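Local coordinates for putative glucarate dehydratase (Pseudomonas fluorescens, PDB 4IT1), which probably catalyses the magnesium-dependent dehydration of D-glucarate to 5-dehydro-4-deoxy-D-glucarate, as a member of the mandelate racemase branch of the enolase superfamily, at residues A34-P39 / W374-E379; P39-S44 / F172-H177; E48-R53 / S180-D185; Q176-P181 / M432-P437; V381-K386 / G403-H408. One frame throughout, in Å; residues are numbered along the deposited sequence.

Contact 1: A34-P39 / W374-E379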
# COMPACT_ATOMS: atom_id res chain seq x y z
N ALA A 34 23.54 6.56 -23.29
CA ALA A 34 23.43 8.02 -23.32
C ALA A 34 22.68 8.49 -24.55
O ALA A 34 22.81 7.91 -25.63
CB ALA A 34 24.81 8.66 -23.27
N PHE A 35 21.91 9.55 -24.39
CA PHE A 35 21.12 10.08 -25.49
C PHE A 35 21.24 11.59 -25.56
O PHE A 35 21.45 12.25 -24.54
CB PHE A 35 19.65 9.65 -25.38
CG PHE A 35 19.09 9.70 -23.98
CD1 PHE A 35 18.66 10.90 -23.42
CD2 PHE A 35 18.97 8.53 -23.23
CE1 PHE A 35 18.14 10.94 -22.13
CE2 PHE A 35 18.45 8.56 -21.95
CZ PHE A 35 18.03 9.77 -21.40
N ARG A 36 21.13 12.12 -26.77
CA ARG A 36 21.22 13.56 -26.98
C ARG A 36 20.20 14.27 -26.10
O ARG A 36 19.04 13.86 -26.01
CB ARG A 36 21.05 13.93 -28.46
CG ARG A 36 21.92 13.11 -29.41
CD ARG A 36 22.23 13.82 -30.72
NE ARG A 36 21.05 14.22 -31.50
CZ ARG A 36 20.24 13.39 -32.15
NH1 ARG A 36 20.43 12.07 -32.10
NH2 ARG A 36 19.21 13.87 -32.84
N ASP A 37 20.66 15.32 -25.43
CA ASP A 37 19.80 16.11 -24.58
C ASP A 37 19.95 17.55 -25.03
O ASP A 37 21.07 18.04 -25.19
CB ASP A 37 20.22 15.95 -23.11
CG ASP A 37 19.04 15.77 -22.17
OD1 ASP A 37 17.94 15.37 -22.63
OD2 ASP A 37 19.21 16.02 -20.96
N PRO A 38 18.83 18.25 -25.23
CA PRO A 38 18.89 19.66 -25.61
C PRO A 38 19.53 20.54 -24.52
O PRO A 38 19.61 20.13 -23.36
CB PRO A 38 17.41 20.05 -25.80
CG PRO A 38 16.63 18.78 -25.74
CD PRO A 38 17.46 17.79 -24.97
N PRO A 39 19.97 21.75 -24.91
CA PRO A 39 20.46 22.75 -23.94
C PRO A 39 19.34 23.29 -23.06
O PRO A 39 19.08 24.50 -23.05
CB PRO A 39 21.04 23.85 -24.84
CG PRO A 39 20.32 23.70 -26.15
CD PRO A 39 20.15 22.21 -26.30
N TRP A 374 11.12 15.50 -25.64
CA TRP A 374 12.49 15.99 -25.81
C TRP A 374 13.42 14.95 -26.38
O TRP A 374 14.37 15.29 -27.10
CB TRP A 374 13.04 16.55 -24.49
CG TRP A 374 12.28 17.75 -24.06
CD1 TRP A 374 11.39 17.82 -23.03
CD2 TRP A 374 12.31 19.05 -24.66
NE1 TRP A 374 10.87 19.10 -22.94
CE2 TRP A 374 11.42 19.87 -23.93
CE3 TRP A 374 13.02 19.61 -25.74
CZ2 TRP A 374 11.21 21.23 -24.24
CZ3 TRP A 374 12.81 20.96 -26.04
CH2 TRP A 374 11.91 21.75 -25.30
N GLN A 375 13.16 13.68 -26.06
CA GLN A 375 13.96 12.57 -26.57
C GLN A 375 13.89 12.50 -28.09
O GLN A 375 12.81 12.61 -28.68
CB GLN A 375 13.54 11.25 -25.92
CG GLN A 375 14.43 10.82 -24.76
CD GLN A 375 14.75 11.94 -23.79
OE1 GLN A 375 15.85 12.50 -23.81
NE2 GLN A 375 13.79 12.30 -22.94
N GLU A 376 15.05 12.34 -28.71
CA GLU A 376 15.18 12.41 -30.16
C GLU A 376 14.58 11.18 -30.85
O GLU A 376 14.76 10.06 -30.38
CB GLU A 376 16.64 12.64 -30.58
CG GLU A 376 17.16 14.04 -30.26
CD GLU A 376 16.62 15.13 -31.17
OE1 GLU A 376 16.98 16.31 -30.98
OE2 GLU A 376 15.83 14.83 -32.09
N PRO A 377 13.86 11.41 -31.97
CA PRO A 377 13.17 10.38 -32.75
C PRO A 377 13.97 9.09 -32.95
O PRO A 377 13.39 8.01 -32.92
CB PRO A 377 12.93 11.07 -34.09
CG PRO A 377 12.76 12.50 -33.74
CD PRO A 377 13.59 12.76 -32.52
N ASP A 378 15.28 9.20 -33.13
CA ASP A 378 16.11 8.04 -33.48
C ASP A 378 16.75 7.32 -32.29
O ASP A 378 17.46 6.33 -32.47
CB ASP A 378 17.20 8.45 -34.49
CG ASP A 378 18.05 9.61 -34.00
OD1 ASP A 378 17.50 10.72 -33.79
OD2 ASP A 378 19.27 9.41 -33.83
N GLU A 379 16.49 7.80 -31.08
CA GLU A 379 17.24 7.33 -29.91
C GLU A 379 16.40 6.67 -28.83
O GLU A 379 16.30 7.16 -27.70
CB GLU A 379 18.11 8.46 -29.34
CG GLU A 379 19.30 8.81 -30.23
CD GLU A 379 20.26 9.80 -29.62
OE1 GLU A 379 19.88 10.51 -28.67
OE2 GLU A 379 21.41 9.89 -30.11
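Phe35, at the end of strand 25-36, turns its ring to the amide of Gln375, whose OE1 approaches Phe35 CE1 at 3.2 Å with the ring and amide planes 62° apart. Phe35 CD1 lies close to the same oxygen, which is buried with no hydrogen-bonding partner in the model. Arg36 carries the contact at both ends. Its backbone N gives a hydrogen bond to Glu379 OE1 (2.8 Å), taken on the syn lone pair of the carboxylate, while Arg36 NH1 reaches back to Glu379 OE2 in a weak salt-bridge bond of 3.1 Å. A bend at chi3 (-58°) returns the guanidinium to the turn 376-379, where Glu376 CG lies over one face and Asp378 OD2 sits at the edge, weakly bonded to Arg36 NH1 at 3.4 Å. Glu376 OE2 completes the network, 3.6 Å from Arg36 NH2. With an alanine here the backbone bond could remain, but Glu376, Asp378 and Glu379 would probably lose their shared counter-charge, Glu379 keeping its bond from Gln417. Asp37 directs its carboxylate mainly to His47. Pro38 then sets CG 3.7 Å from Trp374 CE3, and the indole NE1 is bonded to Tyr169 O. This seam, tying the N-terminal sheet to the loop that follows helix 348-360, is the interface between capping domain and barrel domain characteristic of the enolase superfamily.

Contact 2: P39-S44 / F172-H177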
# COMPACT_ATOMS: atom_id res chain seq x y z
N PRO A 39 19.97 21.75 -24.91
CA PRO A 39 20.46 22.75 -23.94
C PRO A 39 19.34 23.29 -23.06
O PRO A 39 19.08 24.50 -23.05
CB PRO A 39 21.04 23.85 -24.84
CG PRO A 39 20.32 23.70 -26.15
CD PRO A 39 20.15 22.21 -26.30
N LEU A 40 18.69 22.40 -22.31
CA LEU A 40 17.56 22.78 -21.46
C LEU A 40 18.02 23.50 -20.18
O LEU A 40 18.83 22.98 -19.42
CB LEU A 40 16.70 21.56 -21.13
CG LEU A 40 16.19 20.75 -22.33
CD1 LEU A 40 15.46 19.48 -21.91
CD2 LEU A 40 15.30 21.61 -23.24
N LEU A 41 17.48 24.70 -19.97
CA LEU A 41 17.80 25.52 -18.80
C LEU A 41 16.92 25.18 -17.60
O LEU A 41 15.72 24.91 -17.75
CB LEU A 41 17.60 27.00 -19.14
CG LEU A 41 18.59 27.69 -20.06
CD1 LEU A 41 18.07 29.08 -20.42
CD2 LEU A 41 19.96 27.79 -19.41
N ASN A 42 17.52 25.18 -16.41
CA ASN A 42 16.78 24.98 -15.16
C ASN A 42 17.34 25.82 -14.00
O ASN A 42 18.23 26.65 -14.21
CB ASN A 42 16.71 23.50 -14.80
CG ASN A 42 18.05 22.92 -14.40
OD1 ASN A 42 18.88 23.60 -13.79
ND2 ASN A 42 18.27 21.65 -14.73
N ALA A 43 16.83 25.59 -12.80
CA ALA A 43 17.24 26.34 -11.61
C ALA A 43 18.75 26.23 -11.34
O ALA A 43 19.41 27.24 -11.12
CB ALA A 43 16.44 25.88 -10.40
N SER A 44 19.26 25.00 -11.38
CA SER A 44 20.65 24.66 -11.11
C SER A 44 21.64 25.12 -12.19
O SER A 44 22.79 25.44 -11.89
CB SER A 44 20.77 23.14 -10.94
OG SER A 44 20.10 22.72 -9.77
N PHE A 172 12.73 26.70 -20.98
CA PHE A 172 13.58 27.67 -21.65
C PHE A 172 14.83 26.92 -22.09
O PHE A 172 15.25 25.96 -21.44
CB PHE A 172 13.91 28.83 -20.73
CG PHE A 172 12.70 29.61 -20.30
CD1 PHE A 172 12.16 30.60 -21.12
CD2 PHE A 172 12.09 29.36 -19.08
CE1 PHE A 172 11.04 31.32 -20.73
CE2 PHE A 172 10.97 30.08 -18.68
CZ PHE A 172 10.44 31.07 -19.51
N LYS A 173 15.39 27.32 -23.23
CA LYS A 173 16.59 26.68 -23.77
C LYS A 173 17.39 27.66 -24.62
O LYS A 173 16.85 28.66 -25.11
CB LYS A 173 16.24 25.41 -24.56
CG LYS A 173 15.51 25.63 -25.89
CD LYS A 173 15.03 24.33 -26.52
CE LYS A 173 16.17 23.50 -27.11
NZ LYS A 173 16.87 24.19 -28.24
N TYR A 174 18.69 27.38 -24.77
CA TYR A 174 19.52 28.07 -25.74
C TYR A 174 19.34 27.39 -27.09
O TYR A 174 18.89 26.24 -27.15
CB TYR A 174 21.01 28.05 -25.34
CG TYR A 174 21.37 28.87 -24.11
CD1 TYR A 174 20.79 30.12 -23.88
CD2 TYR A 174 22.33 28.40 -23.21
CE1 TYR A 174 21.13 30.86 -22.76
CE2 TYR A 174 22.68 29.15 -22.09
CZ TYR A 174 22.08 30.38 -21.86
OH TYR A 174 22.42 31.12 -20.76
N ALA A 175 19.71 28.09 -28.17
CA ALA A 175 19.63 27.53 -29.51
C ALA A 175 20.51 26.29 -29.66
O ALA A 175 20.13 25.32 -30.33
CB ALA A 175 20.01 28.59 -30.54
N GLN A 176 21.67 26.31 -29.02
CA GLN A 176 22.64 25.22 -29.15
C GLN A 176 23.53 25.08 -27.93
O GLN A 176 23.77 26.06 -27.20
CB GLN A 176 23.52 25.45 -30.39
CG GLN A 176 24.18 26.82 -30.44
CD GLN A 176 25.28 26.92 -31.48
OE1 GLN A 176 25.20 27.74 -32.40
NE2 GLN A 176 26.32 26.09 -31.34
N HIS A 177 24.03 23.87 -27.72
CA HIS A 177 25.11 23.60 -26.78
C HIS A 177 26.39 24.31 -27.22
O HIS A 177 26.74 24.29 -28.40
CB HIS A 177 25.37 22.10 -26.68
CG HIS A 177 24.26 21.34 -26.01
ND1 HIS A 177 24.02 21.40 -24.66
CD2 HIS A 177 23.35 20.47 -26.52
CE1 HIS A 177 23.00 20.62 -24.36
NE2 HIS A 177 22.58 20.04 -25.47
O HOH W 1 13.42 26.49 -18.37
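Pro39 lays its ring over one face of the His177 imidazole, with Pro39 CD 3.7 Å from the ring centroid in a CH-pi contact. His177 NE2 also probably bonds Asp37 O, two residues before the proline. Pro39 CG presses on Tyr174 O at 3.1 Å. The backbones meet in a single bridge between Leu40 and Lys173: Leu41 N donates to Phe172 O (3.0 Å, 162° at the hydrogen), and Tyr174 N gives Pro39 O a weak bond. A water extends the pairing, donating to Leu41 O and accepting from Phe172 N. Leu41 CD2 lies over a face of the Tyr174 ring, 4.1 Å from Tyr174 CE2. Lys173 curls at chi3 and chi4, which brings its NZ back to Tyr174 O at 3.1 Å; Gly188 O and Asp185 also hold this ammonium. Asn42 ND2 bonds Asp428 and a bound tartrate, probably from the crystallisation liquor. Residues 39-44 belong to the N-terminal capping domain, in a loop packed against the barrel domain as in the enolase superfamily.

Contact 3: E48-R53 / S180-D185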
# COMPACT_ATOMS: atom_id res chain seq x y z
N GLU A 48 23.60 19.04 -19.99
CA GLU A 48 24.72 18.63 -20.82
C GLU A 48 24.19 18.10 -22.16
O GLU A 48 23.05 17.62 -22.23
CB GLU A 48 25.51 17.55 -20.09
CG GLU A 48 26.34 18.11 -18.95
CD GLU A 48 26.64 17.08 -17.89
OE1 GLU A 48 27.76 16.52 -17.90
OE2 GLU A 48 25.76 16.81 -17.04
N PRO A 49 25.01 18.17 -23.24
CA PRO A 49 24.56 17.65 -24.53
C PRO A 49 24.20 16.16 -24.50
O PRO A 49 23.57 15.66 -25.44
CB PRO A 49 25.77 17.89 -25.45
CG PRO A 49 26.93 18.04 -24.52
CD PRO A 49 26.37 18.72 -23.31
N PHE A 50 24.57 15.46 -23.42
CA PHE A 50 24.14 14.08 -23.22
C PHE A 50 23.55 13.86 -21.84
O PHE A 50 23.80 14.64 -20.92
CB PHE A 50 25.27 13.08 -23.52
CG PHE A 50 25.81 13.21 -24.91
CD1 PHE A 50 25.21 12.52 -25.97
CD2 PHE A 50 26.90 14.03 -25.18
CE1 PHE A 50 25.70 12.65 -27.26
CE2 PHE A 50 27.39 14.16 -26.47
CZ PHE A 50 26.79 13.47 -27.52
N ALA A 51 22.74 12.81 -21.72
CA ALA A 51 22.13 12.43 -20.46
C ALA A 51 22.18 10.91 -20.34
O ALA A 51 22.05 10.20 -21.33
CB ALA A 51 20.69 12.94 -20.39
N LEU A 52 22.37 10.42 -19.12
CA LEU A 52 22.62 9.01 -18.87
C LEU A 52 21.39 8.25 -18.37
O LEU A 52 20.41 8.87 -17.94
CB LEU A 52 23.77 8.85 -17.86
CG LEU A 52 24.98 9.78 -18.00
CD1 LEU A 52 25.96 9.59 -16.85
CD2 LEU A 52 25.66 9.60 -19.35
N ARG A 53 21.46 6.92 -18.42
CA ARG A 53 20.35 6.05 -18.08
C ARG A 53 20.87 4.62 -18.10
O ARG A 53 21.86 4.34 -18.76
CB ARG A 53 19.22 6.19 -19.12
CG ARG A 53 17.82 5.87 -18.60
CD ARG A 53 17.20 7.07 -17.89
NE ARG A 53 15.99 6.68 -17.15
CZ ARG A 53 15.41 7.41 -16.21
NH1 ARG A 53 15.91 8.59 -15.86
NH2 ARG A 53 14.32 6.96 -15.61
N SER A 180 29.31 22.36 -29.45
CA SER A 180 28.46 21.17 -29.56
C SER A 180 29.13 20.08 -30.40
O SER A 180 29.71 20.38 -31.45
CB SER A 180 27.11 21.55 -30.18
OG SER A 180 26.21 20.45 -30.14
N PRO A 181 29.04 18.81 -29.94
CA PRO A 181 29.64 17.67 -30.64
C PRO A 181 28.69 17.00 -31.67
O PRO A 181 28.91 15.85 -32.06
CB PRO A 181 29.95 16.70 -29.50
CG PRO A 181 28.91 16.98 -28.47
CD PRO A 181 28.38 18.38 -28.69
N TYR A 182 27.65 17.74 -32.09
CA TYR A 182 26.69 17.30 -33.10
C TYR A 182 25.85 18.48 -33.60
O TYR A 182 25.98 19.60 -33.09
CB TYR A 182 25.78 16.17 -32.58
CG TYR A 182 25.08 16.45 -31.26
CD1 TYR A 182 24.18 17.51 -31.14
CD2 TYR A 182 25.31 15.65 -30.13
CE1 TYR A 182 23.54 17.78 -29.94
CE2 TYR A 182 24.67 15.91 -28.92
CZ TYR A 182 23.78 16.98 -28.83
OH TYR A 182 23.14 17.26 -27.65
N LYS A 183 24.99 18.24 -34.58
CA LYS A 183 24.11 19.28 -35.11
C LYS A 183 23.13 19.76 -34.03
O LYS A 183 22.61 18.95 -33.26
CB LYS A 183 23.33 18.77 -36.33
CG LYS A 183 22.73 19.87 -37.21
CD LYS A 183 21.37 19.50 -37.79
CE LYS A 183 21.47 18.82 -39.15
NZ LYS A 183 21.98 17.42 -39.08
N PRO A 184 22.90 21.09 -33.95
CA PRO A 184 21.87 21.65 -33.06
C PRO A 184 20.49 21.01 -33.27
O PRO A 184 20.13 20.66 -34.40
CB PRO A 184 21.84 23.13 -33.46
CG PRO A 184 23.22 23.41 -33.92
CD PRO A 184 23.69 22.16 -34.60
N ASP A 185 19.74 20.87 -32.18
CA ASP A 185 18.37 20.34 -32.20
C ASP A 185 17.46 21.24 -33.04
O ASP A 185 17.77 22.42 -33.25
CB ASP A 185 17.82 20.19 -30.77
CG ASP A 185 17.60 21.53 -30.07
OD1 ASP A 185 16.70 22.29 -30.47
OD2 ASP A 185 18.33 21.83 -29.09
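Tyr182 and Pro49 share the one hydrogen bond of this contact: the phenol OH of Tyr182 donates to Pro49 O at 2.8 Å. The donor lies in the carbonyl plane on a lone pair, with a C=O...O angle of 117°, and the acceptor in turn lies at the edge of the tyrosine ring. The bond holds the hydroxyl, while packing against Phe50 and the prolines limits the ring. The aromatic interaction is an offset edge-to-face pair. Tyr182 presents its edge to the face of Phe50, the centroids 5.4 Å apart and the planes at 88°, and the nearest atoms are Phe50 CZ and Tyr182 CE2 at 3.5 Å. Tyr182 CG sits between its backbone N and carbonyl carbon (chi1 52°), which directs the ring at Pro49 and Phe50. Apolar packing completes the patch. Pro181 CG meets Phe50 CE2 at 3.8 Å, and Pro181 CD approaches Pro49 CB at 4.2 Å; the same CB lies 4.0 Å from Tyr182 CZ, so that two prolines and two aromatic rings form a small cluster near the surface. Outside the pair of segments, Phe50 leans on Gln417 and Cys421 of helix 408-421, Pro49 touches Gln431 of helix 428-433, and Tyr182 packs on Arg36. The loop between strand 163-170 and helix 193-207 thus rests on the start of strand 50-60, beside the antiparallel partner strand 25-36.

Contact 4: Q176-P181 / M432-P437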
# COMPACT_ATOMS: atom_id res chain seq x y z
N GLN A 176 21.67 26.31 -29.02
CA GLN A 176 22.64 25.22 -29.15
C GLN A 176 23.53 25.08 -27.93
O GLN A 176 23.77 26.06 -27.20
CB GLN A 176 23.52 25.45 -30.39
CG GLN A 176 24.18 26.82 -30.44
CD GLN A 176 25.28 26.92 -31.48
OE1 GLN A 176 25.20 27.74 -32.40
NE2 GLN A 176 26.32 26.09 -31.34
N HIS A 177 24.03 23.87 -27.72
CA HIS A 177 25.11 23.60 -26.78
C HIS A 177 26.39 24.31 -27.22
O HIS A 177 26.74 24.29 -28.40
CB HIS A 177 25.37 22.10 -26.68
CG HIS A 177 24.26 21.34 -26.01
ND1 HIS A 177 24.02 21.40 -24.66
CD2 HIS A 177 23.35 20.47 -26.52
CE1 HIS A 177 23.00 20.62 -24.36
NE2 HIS A 177 22.58 20.04 -25.47
N VAL A 178 27.07 24.94 -26.26
CA VAL A 178 28.41 25.50 -26.48
C VAL A 178 29.34 24.39 -26.99
O VAL A 178 29.28 23.25 -26.51
CB VAL A 178 28.96 26.14 -25.17
CG1 VAL A 178 29.49 25.08 -24.21
CG2 VAL A 178 30.02 27.18 -25.49
N ASP A 179 30.18 24.73 -27.97
CA ASP A 179 31.08 23.77 -28.61
C ASP A 179 30.43 22.39 -28.73
O ASP A 179 30.93 21.40 -28.18
CB ASP A 179 32.41 23.68 -27.85
CG ASP A 179 33.11 25.03 -27.71
OD1 ASP A 179 32.74 25.99 -28.42
OD2 ASP A 179 34.04 25.13 -26.88
N SER A 180 29.31 22.36 -29.45
CA SER A 180 28.46 21.17 -29.56
C SER A 180 29.13 20.08 -30.40
O SER A 180 29.71 20.38 -31.45
CB SER A 180 27.11 21.55 -30.18
OG SER A 180 26.21 20.45 -30.14
N PRO A 181 29.04 18.81 -29.94
CA PRO A 181 29.64 17.67 -30.64
C PRO A 181 28.69 17.00 -31.67
O PRO A 181 28.91 15.85 -32.06
CB PRO A 181 29.95 16.70 -29.50
CG PRO A 181 28.91 16.98 -28.47
CD PRO A 181 28.38 18.38 -28.69
N MET A 432 26.78 24.71 -16.70
CA MET A 432 26.49 26.15 -16.80
C MET A 432 27.75 27.00 -16.69
O MET A 432 27.79 28.12 -17.23
CB MET A 432 25.42 26.59 -15.79
CG MET A 432 25.00 28.05 -15.88
SD MET A 432 24.36 28.64 -17.48
CE MET A 432 22.66 28.12 -17.37
N GLN A 433 28.78 26.48 -16.01
CA GLN A 433 30.01 27.24 -15.78
C GLN A 433 30.78 27.50 -17.08
O GLN A 433 31.62 28.40 -17.14
CB GLN A 433 30.89 26.58 -14.70
CG GLN A 433 30.45 26.96 -13.28
CD GLN A 433 31.07 26.11 -12.17
OE1 GLN A 433 31.85 25.19 -12.41
NE2 GLN A 433 30.69 26.42 -10.93
N ARG A 434 30.46 26.74 -18.13
CA ARG A 434 31.08 26.94 -19.44
C ARG A 434 30.53 28.17 -20.17
O ARG A 434 31.18 28.70 -21.07
CB ARG A 434 30.96 25.69 -20.29
CG ARG A 434 31.67 24.47 -19.70
CD ARG A 434 30.94 23.21 -20.08
NE ARG A 434 31.84 22.12 -20.46
CZ ARG A 434 32.18 21.82 -21.71
NH1 ARG A 434 31.71 22.53 -22.73
NH2 ARG A 434 33.01 20.82 -21.95
N TYR A 435 29.35 28.63 -19.76
CA TYR A 435 28.74 29.83 -20.36
C TYR A 435 28.97 31.03 -19.45
O TYR A 435 29.22 32.14 -19.92
CB TYR A 435 27.23 29.65 -20.56
CG TYR A 435 26.81 28.45 -21.37
CD1 TYR A 435 26.79 27.17 -20.81
CD2 TYR A 435 26.41 28.59 -22.70
CE1 TYR A 435 26.39 26.06 -21.54
CE2 TYR A 435 26.01 27.48 -23.45
CZ TYR A 435 26.00 26.23 -22.87
OH TYR A 435 25.61 25.14 -23.61
N LYS A 436 28.83 30.80 -18.15
CA LYS A 436 29.00 31.86 -17.16
C LYS A 436 30.02 31.34 -16.16
O LYS A 436 29.68 30.53 -15.29
CB LYS A 436 27.67 32.21 -16.49
CG LYS A 436 26.47 32.31 -17.43
CD LYS A 436 25.20 32.78 -16.73
CE LYS A 436 23.97 32.42 -17.54
NZ LYS A 436 22.79 33.27 -17.22
N PRO A 437 31.28 31.79 -16.29
CA PRO A 437 32.37 31.21 -15.47
C PRO A 437 32.14 31.40 -13.96
O PRO A 437 32.50 30.52 -13.19
CB PRO A 437 33.62 31.96 -15.96
CG PRO A 437 33.10 33.22 -16.57
CD PRO A 437 31.76 32.87 -17.16
O HOH W 2 24.94 23.08 -22.56
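At the surface, the loop between strand 163-170 and helix 193-207 meets the C-terminal end region of helix 428-433 through the phenol of Tyr435. Val178 N donates to Tyr435 OH at 3.0 Å, and at 173° the bond is nearly straight. Val178 comes from the opposite direction to the tyrosine and places Val178 CB 3.7 Å from Tyr435 CE2, so one residue holds the hydroxyl by its amide and the ring by its side chain. A water sits 2.8 Å from His177 ND1, at the edge of both the imidazole and the tyrosine ring; its link to Tyr435 OH is doubtful. In fold terms, this joins a barrel-domain loop to residues 432-437, in the region of the last helix of the chain, where Met432 O accepts from both Tyr435 N and Lys436 N. The Tyr435 side chain extends across to the loop and also packs on the ring of Tyr174. A phenylalanine in its place would probably keep the packing on Val178 but leave that residue's amide without its acceptor. Val178 CG1 sits at the edge of the Arg434 guanidinium, 3.7 Å from Arg434 NH1.

Contact 5: V381-K386 / G403-H408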
# COMPACT_ATOMS: atom_id res chain seq x y z
N VAL A 381 15.44 2.50 -27.21
CA VAL A 381 15.96 1.13 -27.12
C VAL A 381 14.88 0.07 -27.34
O VAL A 381 15.06 -1.11 -27.03
CB VAL A 381 16.69 0.86 -25.78
CG1 VAL A 381 17.93 1.73 -25.67
CG2 VAL A 381 15.75 1.06 -24.60
N ILE A 382 13.74 0.51 -27.88
CA ILE A 382 12.61 -0.39 -28.13
C ILE A 382 12.25 -0.47 -29.62
O ILE A 382 12.41 0.51 -30.36
CB ILE A 382 11.36 -0.02 -27.29
CG1 ILE A 382 10.98 1.45 -27.50
CG2 ILE A 382 11.60 -0.33 -25.82
CD1 ILE A 382 9.63 1.83 -26.93
N LYS A 383 11.78 -1.64 -30.04
CA LYS A 383 11.27 -1.84 -31.39
C LYS A 383 10.11 -0.88 -31.67
O LYS A 383 9.23 -0.70 -30.82
CB LYS A 383 10.82 -3.29 -31.60
CG LYS A 383 11.97 -4.28 -31.71
CD LYS A 383 11.51 -5.57 -32.36
CE LYS A 383 12.67 -6.54 -32.54
NZ LYS A 383 13.24 -6.98 -31.23
N GLY A 384 10.13 -0.26 -32.84
CA GLY A 384 9.10 0.70 -33.23
C GLY A 384 9.54 2.13 -33.01
O GLY A 384 8.95 3.07 -33.55
N GLY A 385 10.60 2.30 -32.21
CA GLY A 385 11.10 3.63 -31.85
C GLY A 385 10.22 4.27 -30.80
O GLY A 385 9.74 3.59 -29.88
N LYS A 386 9.99 5.58 -30.94
CA LYS A 386 9.23 6.34 -29.93
C LYS A 386 7.76 5.93 -29.82
O LYS A 386 7.03 5.87 -30.82
CB LYS A 386 9.38 7.85 -30.12
CG LYS A 386 10.64 8.42 -29.47
CD LYS A 386 10.36 9.69 -28.68
CE LYS A 386 10.04 10.88 -29.58
NZ LYS A 386 9.97 12.14 -28.81
N GLY A 403 4.44 -4.60 -22.50
CA GLY A 403 4.18 -4.70 -23.94
C GLY A 403 5.27 -4.05 -24.78
O GLY A 403 4.98 -3.34 -25.75
N LEU A 404 6.52 -4.29 -24.40
CA LEU A 404 7.66 -3.68 -25.06
C LEU A 404 8.79 -4.69 -25.27
O LEU A 404 8.99 -5.60 -24.46
CB LEU A 404 8.17 -2.49 -24.24
CG LEU A 404 7.32 -1.25 -24.01
CD1 LEU A 404 8.03 -0.33 -23.02
CD2 LEU A 404 7.02 -0.51 -25.31
N GLU A 405 9.52 -4.51 -26.37
CA GLU A 405 10.65 -5.38 -26.69
C GLU A 405 11.93 -4.59 -27.00
O GLU A 405 11.89 -3.59 -27.73
CB GLU A 405 10.29 -6.34 -27.83
CG GLU A 405 9.42 -7.52 -27.38
CD GLU A 405 8.91 -8.38 -28.52
OE1 GLU A 405 9.14 -8.04 -29.70
OE2 GLU A 405 8.27 -9.41 -28.22
N LEU A 406 13.04 -5.06 -26.44
CA LEU A 406 14.34 -4.41 -26.63
C LEU A 406 14.88 -4.56 -28.05
O LEU A 406 15.06 -5.68 -28.54
CB LEU A 406 15.38 -4.96 -25.65
CG LEU A 406 15.56 -4.29 -24.29
CD1 LEU A 406 16.74 -4.93 -23.58
CD2 LEU A 406 15.79 -2.79 -24.43
N ASP A 407 15.14 -3.43 -28.69
CA ASP A 407 15.89 -3.39 -29.94
C ASP A 407 17.38 -3.45 -29.58
O ASP A 407 17.99 -2.42 -29.27
CB ASP A 407 15.55 -2.12 -30.72
CG ASP A 407 16.16 -2.09 -32.12
OD1 ASP A 407 17.10 -2.87 -32.40
OD2 ASP A 407 15.69 -1.28 -32.95
N HIS A 408 17.94 -4.66 -29.60
CA HIS A 408 19.33 -4.90 -29.19
C HIS A 408 20.36 -4.15 -30.03
O HIS A 408 21.49 -3.93 -29.58
CB HIS A 408 19.64 -6.39 -29.19
CG HIS A 408 19.15 -7.11 -27.97
ND1 HIS A 408 17.81 -7.18 -27.64
CD2 HIS A 408 19.82 -7.80 -27.02
CE1 HIS A 408 17.68 -7.88 -26.52
NE2 HIS A 408 18.88 -8.26 -26.13
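Leu404 meets Ile382 methyl to methyl in the buried part of the contact, where Leu404 CD2 lies 3.9 Å from Ile382 CD1; both side chains also touch Leu387. Glu405 contributes chiefly its backbone. Its O accepts from Lys383 N at 3.0 Å, with the donor nearly in line with the C=O (166°), and Ile382 CA adds a CA-H...O contact to the same oxygen at 3.3 Å. The Glu405 carboxylate remains beyond salt-bridge distance of the lysine, Glu405 OE1 being 4.5 Å from Lys383 NZ. Leu406 pairs with Ile382 in a single backbone bridge, an isolated beta-type link between two loops on either side of strand 393-395, in the barrel domain. From the bridge residue onward, the segment 381-386 folds back in a type II turn from Ile382 to Gly385, in which Gly384 takes a positive phi at which a side chain would crowd the preceding carbonyl oxygen. The side chain of Leu406 lies beside that of Val381, pointing the same way, with Leu406 CD2 3.9 Å from Val381 CG2; both pack on Ile55 of strand 50-60. Asp407 N then donates to Val381 O at 2.9 Å, from above the carbonyl plane. The aspartate is also the N-cap of helix 408-421, its OD1 taking weak bonds from Asp409 N and Gln410 N. Next to it, His408 ND1 turns back to Leu406 O.

Contacts 1 to 4 form a continuous patch. Contact 1 and contact 3 have centres about 7 Å apart and reach neighbouring strands, 25-36 and 50-60, of the antiparallel sheet; contact 2 shares Pro39 with contact 1 and Gln176 and His177 with contact 4, which shares Ser180 and Pro181 with contact 3. Along the chain, contacts 2 and 3 are nested within the loop closed by contact 1, and contact 4 crosses contact 1. His177 links the patch by probably bonding Asp37 O. As a group, these four join the capping domain to the barrel bearing the magnesium site. Contact 5, centred about 33 Å from contact 4, ties two barrel-domain loops, and Lys386 NZ reaches Gln375 O of contact 1.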